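PDB 6G1D: hydrogen peroxide-inducible genes activator from Corynebacterium glutamicum, which probably acts as a LysR-type transcription factor that senses hydrogen peroxide through a peroxidatic mechanism and switches on peroxide-inducible genes. Local coordinates for residues P162-F174 with T277-S289. The protein carries 1 engineered substitution. Numbering follows the deposited sequence.
Sequences PGMKEIPLYDEDF and TANRRIGLVYRSS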
loop_
_atom_site.group_PDB
_atom_site.type_symbol
_atom_site.label_atom_id
_atom_site.label_comp_id
_atom_site.label_asym_id
_atom_site.label_seq_id
_atom_site.Cartn_x
_atom_site.Cartn_y
_atom_site.Cartn_z
ATOM N N PRO B 162 13.928 -10.385 -20.220
ATOM C CA PRO B 162 15.180 -10.776 -20.860
ATOM C C PRO B 162 16.056 -11.857 -20.251
ATOM O O PRO B 162 16.720 -12.582 -21.056
ATOM C CB PRO B 162 15.946 -9.437 -20.972
ATOM C CG PRO B 162 15.419 -8.637 -19.855
ATOM C CD PRO B 162 13.925 -8.945 -19.918
ATOM N N GLY B 163 16.176 -12.005 -18.937
ATOM C CA GLY B 163 17.088 -13.060 -18.425
ATOM C C GLY B 163 16.494 -14.473 -18.291
ATOM O O GLY B 163 16.932 -15.204 -17.407
ATOM N N MET B 164 15.330 -14.730 -18.874
ATOM C CA MET B 164 14.515 -15.891 -18.516
ATOM C C MET B 164 14.476 -16.920 -19.630
ATOM O O MET B 164 14.599 -16.575 -20.789
ATOM C CB MET B 164 13.085 -15.446 -18.185
ATOM C CG MET B 164 12.976 -14.428 -17.067
ATOM S SD MET B 164 13.725 -14.910 -15.533
ATOM C CE MET B 164 13.276 -13.501 -14.523
ATOM N N LYS B 165 14.338 -18.195 -19.264
ATOM C CA LYS B 165 13.961 -19.242 -20.219
ATOM C C LYS B 165 12.483 -19.573 -20.012
ATOM O O LYS B 165 11.965 -19.455 -18.918
ATOM C CB LYS B 165 14.788 -20.514 -20.049
ATOM C CG LYS B 165 16.259 -20.377 -20.442
ATOM C CD LYS B 165 16.915 -21.699 -20.788
ATOM C CE LYS B 165 18.381 -21.804 -20.326
ATOM N NZ LYS B 165 18.698 -23.221 -19.972
ATOM N N GLU B 166 11.841 -20.036 -21.074
ATOM C CA GLU B 166 10.429 -20.354 -21.086
ATOM C C GLU B 166 10.234 -21.783 -21.577
ATOM O O GLU B 166 10.773 -22.147 -22.628
ATOM C CB GLU B 166 9.720 -19.410 -22.053
ATOM C CG GLU B 166 9.860 -17.946 -21.682
ATOM C CD GLU B 166 9.149 -17.001 -22.604
ATOM O OE1 GLU B 166 8.820 -17.382 -23.746
ATOM O OE2 GLU B 166 8.918 -15.869 -22.161
ATOM N N ILE B 167 9.475 -22.578 -20.828
ATOM C CA ILE B 167 9.070 -23.904 -21.278
ATOM C C ILE B 167 7.573 -23.815 -21.610
ATOM O O ILE B 167 6.783 -23.613 -20.694
ATOM C CB ILE B 167 9.281 -24.996 -20.204
ATOM C CG1 ILE B 167 10.728 -25.029 -19.726
ATOM C CG2 ILE B 167 8.959 -26.361 -20.806
ATOM C CD1 ILE B 167 10.947 -25.899 -18.498
ATOM N N PRO B 168 7.194 -23.936 -22.895
ATOM C CA PRO B 168 5.769 -23.923 -23.231
ATOM C C PRO B 168 5.076 -25.145 -22.633
ATOM O O PRO B 168 5.631 -26.271 -22.708
ATOM C CB PRO B 168 5.755 -24.041 -24.777
ATOM C CG PRO B 168 7.151 -23.848 -25.238
ATOM C CD PRO B 168 8.044 -24.109 -24.090
ATOM N N LEU B 169 3.920 -24.942 -22.017
ATOM C CA LEU B 169 3.195 -26.067 -21.385
ATOM C C LEU B 169 1.999 -26.476 -22.219
ATOM O O LEU B 169 1.921 -27.613 -22.675
ATOM C CB LEU B 169 2.780 -25.721 -19.966
ATOM C CG LEU B 169 3.937 -25.373 -19.005
ATOM C CD1 LEU B 169 3.397 -24.959 -17.670
ATOM C CD2 LEU B 169 4.845 -26.584 -18.849
ATOM N N TYR B 170 1.077 -25.544 -22.428
ATOM C CA TYR B 170 -0.151 -25.817 -23.179
ATOM C C TYR B 170 -0.853 -24.518 -23.593
ATOM O O TYR B 170 -0.580 -23.460 -23.024
ATOM C CB TYR B 170 -1.099 -26.665 -22.328
ATOM C CG TYR B 170 -1.335 -26.109 -20.938
ATOM C CD1 TYR B 170 -2.292 -25.139 -20.690
ATOM C CD2 TYR B 170 -0.584 -26.558 -19.856
ATOM C CE1 TYR B 170 -2.500 -24.638 -19.430
ATOM C CE2 TYR B 170 -0.787 -26.045 -18.582
ATOM C CZ TYR B 170 -1.748 -25.099 -18.374
ATOM O OH TYR B 170 -1.926 -24.627 -17.112
ATOM N N ASP B 171 -1.747 -24.636 -24.568
ATOM C CA ASP B 171 -2.742 -23.612 -24.889
ATOM C C ASP B 171 -4.070 -23.938 -24.184
ATOM O O ASP B 171 -4.592 -25.052 -24.311
ATOM C CB ASP B 171 -2.966 -23.562 -26.397
ATOM C CG ASP B 171 -1.802 -22.994 -27.128
ATOM O OD1 ASP B 171 -1.150 -22.080 -26.601
ATOM O OD2 ASP B 171 -1.529 -23.428 -28.267
ATOM N N GLU B 172 -4.569 -22.988 -23.414
ATOM C CA GLU B 172 -5.797 -23.180 -22.648
ATOM C C GLU B 172 -6.878 -22.319 -23.267
ATOM O O GLU B 172 -6.724 -21.081 -23.331
ATOM C CB GLU B 172 -5.602 -22.762 -21.206
ATOM C CG GLU B 172 -6.850 -22.833 -20.357
ATOM C CD GLU B 172 -6.579 -22.637 -18.884
ATOM O OE1 GLU B 172 -5.535 -22.013 -18.539
ATOM O OE2 GLU B 172 -7.433 -23.102 -18.072
ATOM N N ASP B 173 -7.973 -22.947 -23.676
ATOM C CA ASP B 173 -9.076 -22.211 -24.289
ATOM C C ASP B 173 -9.789 -21.338 -23.268
ATOM O O ASP B 173 -9.785 -21.644 -22.086
ATOM C CB ASP B 173 -10.070 -23.174 -24.948
ATOM C CG ASP B 173 -9.533 -23.783 -26.243
ATOM O OD1 ASP B 173 -8.842 -23.076 -27.045
ATOM O OD2 ASP B 173 -9.818 -24.975 -26.480
ATOM N N PHE B 174 -10.372 -20.241 -23.739
ATOM C CA PHE B 174 -11.378 -19.523 -22.967
ATOM C C PHE B 174 -12.791 -20.074 -23.266
ATOM O O PHE B 174 -13.005 -20.793 -24.226
ATOM C CB PHE B 174 -11.381 -18.039 -23.299
ATOM C CG PHE B 174 -10.053 -17.370 -23.092
ATOM C CD1 PHE B 174 -9.391 -17.496 -21.891
ATOM C CD2 PHE B 174 -9.482 -16.597 -24.095
ATOM C CE1 PHE B 174 -8.163 -16.889 -21.693
ATOM C CE2 PHE B 174 -8.276 -15.982 -23.908
ATOM C CZ PHE B 174 -7.614 -16.130 -22.705
ATOM N N THR B 277 -9.855 -18.658 -32.773
ATOM C CA THR B 277 -8.861 -18.949 -31.773
ATOM C C THR B 277 -9.049 -17.990 -30.614
ATOM O O THR B 277 -8.959 -16.784 -30.780
ATOM C CB THR B 277 -7.450 -18.842 -32.356
ATOM O OG1 THR B 277 -7.341 -19.819 -33.403
ATOM C CG2 THR B 277 -6.377 -19.143 -31.246
ATOM N N ALA B 278 -9.332 -18.549 -29.443
ATOM C CA ALA B 278 -9.531 -17.768 -28.239
ATOM C C ALA B 278 -8.960 -18.560 -27.079
ATOM O O ALA B 278 -9.671 -19.375 -26.443
ATOM C CB ALA B 278 -11.040 -17.481 -28.052
ATOM N N ASN B 279 -7.678 -18.348 -26.824
ATOM C CA ASN B 279 -6.957 -19.141 -25.830
ATOM C C ASN B 279 -5.783 -18.332 -25.227
ATOM O O ASN B 279 -5.533 -17.218 -25.653
ATOM C CB ASN B 279 -6.510 -20.490 -26.473
ATOM C CG ASN B 279 -5.484 -20.316 -27.568
ATOM O OD1 ASN B 279 -4.885 -19.272 -27.725
ATOM N ND2 ASN B 279 -5.282 -21.366 -28.337
ATOM N N ARG B 280 -5.100 -18.890 -24.238
ATOM C CA ARG B 280 -3.837 -18.306 -23.736
ATOM C C ARG B 280 -2.792 -19.396 -23.732
ATOM O O ARG B 280 -3.132 -20.580 -23.563
ATOM C CB ARG B 280 -4.013 -17.744 -22.345
ATOM C CG ARG B 280 -4.397 -18.769 -21.300
ATOM C CD ARG B 280 -4.569 -18.127 -19.973
ATOM N NE ARG B 280 -4.948 -19.085 -18.951
ATOM C CZ ARG B 280 -5.170 -18.755 -17.687
ATOM N NH1 ARG B 280 -5.048 -17.484 -17.286
ATOM N NH2 ARG B 280 -5.507 -19.688 -16.819
ATOM N N ARG B 281 -1.535 -19.015 -23.954
ATOM C CA ARG B 281 -0.422 -19.957 -23.889
ATOM C C ARG B 281 0.203 -19.857 -22.514
ATOM O O ARG B 281 0.695 -18.785 -22.135
ATOM C CB ARG B 281 0.601 -19.694 -24.998
ATOM C CG ARG B 281 1.807 -20.628 -24.928
ATOM C CD ARG B 281 2.429 -20.834 -26.285
ATOM N NE ARG B 281 1.715 -21.845 -27.074
ATOM C CZ ARG B 281 1.875 -22.029 -28.387
ATOM N NH1 ARG B 281 2.626 -21.221 -29.119
ATOM N NH2 ARG B 281 1.183 -23.001 -28.984
ATOM N N ILE B 282 0.169 -20.956 -21.775
ATOM C CA ILE B 282 0.749 -21.045 -20.454
ATOM C C ILE B 282 2.108 -21.719 -20.566
ATOM O O ILE B 282 2.317 -22.627 -21.395
ATOM C CB ILE B 282 -0.164 -21.847 -19.510
ATOM C CG1 ILE B 282 -1.474 -21.122 -19.311
ATOM C CG2 ILE B 282 0.489 -22.045 -18.146
ATOM C CD1 ILE B 282 -1.366 -19.743 -18.643
ATOM N N GLY B 283 3.029 -21.234 -19.747
ATOM C CA GLY B 283 4.419 -21.674 -19.778
ATOM C C GLY B 283 5.061 -21.612 -18.405
ATOM O O GLY B 283 4.546 -20.960 -17.465
ATOM N N LEU B 284 6.208 -22.265 -18.300
ATOM C CA LEU B 284 6.983 -22.273 -17.081
ATOM C C LEU B 284 8.209 -21.391 -17.329
ATOM O O LEU B 284 8.935 -21.601 -18.294
ATOM C CB LEU B 284 7.381 -23.716 -16.734
ATOM C CG LEU B 284 7.902 -23.899 -15.334
ATOM C CD1 LEU B 284 6.876 -23.482 -14.283
ATOM C CD2 LEU B 284 8.301 -25.361 -15.103
ATOM N N VAL B 285 8.396 -20.392 -16.492
ATOM C CA VAL B 285 9.455 -19.406 -16.690
ATOM C C VAL B 285 10.469 -19.564 -15.563
ATOM O O VAL B 285 10.075 -19.706 -14.394
ATOM C CB VAL B 285 8.867 -17.964 -16.725
ATOM C CG1 VAL B 285 9.958 -16.933 -16.976
ATOM C CG2 VAL B 285 7.834 -17.842 -17.811
ATOM N N TYR B 286 11.760 -19.529 -15.916
ATOM C CA TYR B 286 12.842 -19.538 -14.929
ATOM C C TYR B 286 14.101 -18.785 -15.384
ATOM O O TYR B 286 14.240 -18.455 -16.552
ATOM C CB TYR B 286 13.193 -20.971 -14.582
ATOM C CG TYR B 286 13.808 -21.784 -15.711
ATOM C CD1 TYR B 286 13.025 -22.554 -16.547
ATOM C CD2 TYR B 286 15.179 -21.832 -15.889
ATOM C CE1 TYR B 286 13.575 -23.299 -17.574
ATOM C CE2 TYR B 286 15.752 -22.605 -16.880
ATOM C CZ TYR B 286 14.950 -23.334 -17.722
ATOM O OH TYR B 286 15.547 -24.067 -18.720
ATOM N N ARG B 287 15.010 -18.516 -14.449
ATOM C CA ARG B 287 16.249 -17.754 -14.747
ATOM C C ARG B 287 17.147 -18.561 -15.669
ATOM O O ARG B 287 17.434 -19.715 -15.372
ATOM C CB ARG B 287 17.036 -17.459 -13.488
ATOM C CG ARG B 287 16.357 -16.508 -12.523
ATOM C CD ARG B 287 17.222 -16.302 -11.271
ATOM N NE ARG B 287 17.381 -17.502 -10.459
ATOM C CZ ARG B 287 16.446 -18.039 -9.658
ATOM N NH1 ARG B 287 15.240 -17.450 -9.507
ATOM N NH2 ARG B 287 16.721 -19.156 -8.981
ATOM N N SER B 288 17.581 -17.981 -16.789
ATOM C CA SER B 288 18.428 -18.709 -17.742
ATOM C C SER B 288 19.809 -19.077 -17.166
ATOM O O SER B 288 20.471 -19.979 -17.668
ATOM C CB SER B 288 18.562 -17.915 -19.056
ATOM O OG SER B 288 19.121 -16.635 -18.807
ATOM N N SER B 289 20.220 -18.402 -16.094
ATOM C CA SER B 289 21.420 -18.781 -15.360
ATOM C C SER B 289 21.245 -20.064 -14.522
ATOM O O SER B 289 22.219 -20.613 -14.064
ATOM C CB SER B 289 21.830 -17.643 -14.419
ATOM O OG SER B 289 20.772 -17.361 -13.504
HETATM O O HOH W 1 -1.872 -19.597 -27.899
HETATM O O HOH W 2 -9.333 -21.475 -29.192
HETATM O O HOH W 3 -6.649 -23.811 -28.160
HETATM O O HOH W 4 -12.211 -20.584 -26.806
#
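Lys165 and Tyr286, Ile167 and Leu284, and Glu172 and Arg280 each exchange two backbone hydrogen bonds, zipping strand 164-174 antiparallel to strand 279-287. A classic beta bulge interrupts the pairing: Leu169 and Tyr170 both face Ile282, whose O accepts Leu169 N at 2.9 Å and, weakly, Tyr170 N. Beyond the strand end Ser288 N closes on Gly163 O at 2.9 Å.

CH-pi contacts line the face that carries Tyr170, Ile282, Lys165 and Tyr286. At the bulge Ile282 CB lies over one face of the Tyr170 ring, 4.0 Å from its centroid, the two side chains running side by side; Tyr170 also stacks on Phe307 of helix 293-316. Lys165 CB sits over a face of Tyr286, while Ile167 CG1 comes in at the edge of that ring, 4.0 Å from CE1. With CG between backbone N and carbonyl carbon (chi1 66°), Tyr286 lies across the neighbouring strand.

Two salt bridges follow. Glu172 OE1 takes both Arg280 NH2 (2.9 Å) and NE (3.0 Å) from the same face of its carboxylate, yet lies in the guanidinium plane; the two planes meet at 51°. Glu172 OE2 is hydrogen-bonded to Ser256 OG and Arg280 NH1 to Thr109 OG1. Arg281 meets Asp171 through NE (to OD1) and NH2 (to OD2, 2.8 Å), the planes 18° apart; both N-H groups point poorly, making weak bonds. A water links Asp171 OD1 to Asn279 OD1.

Both strands belong to the mixed sheet of the LysR substrate-binding domain. The buried Glu172 probably offsets the Arg280 charge and orients its guanidinium; a sulfate, probably from the crystallisation liquor, lies about 4 Å from the Arg280 side chain (nearest atoms) and may mark an anion-accepting pocket.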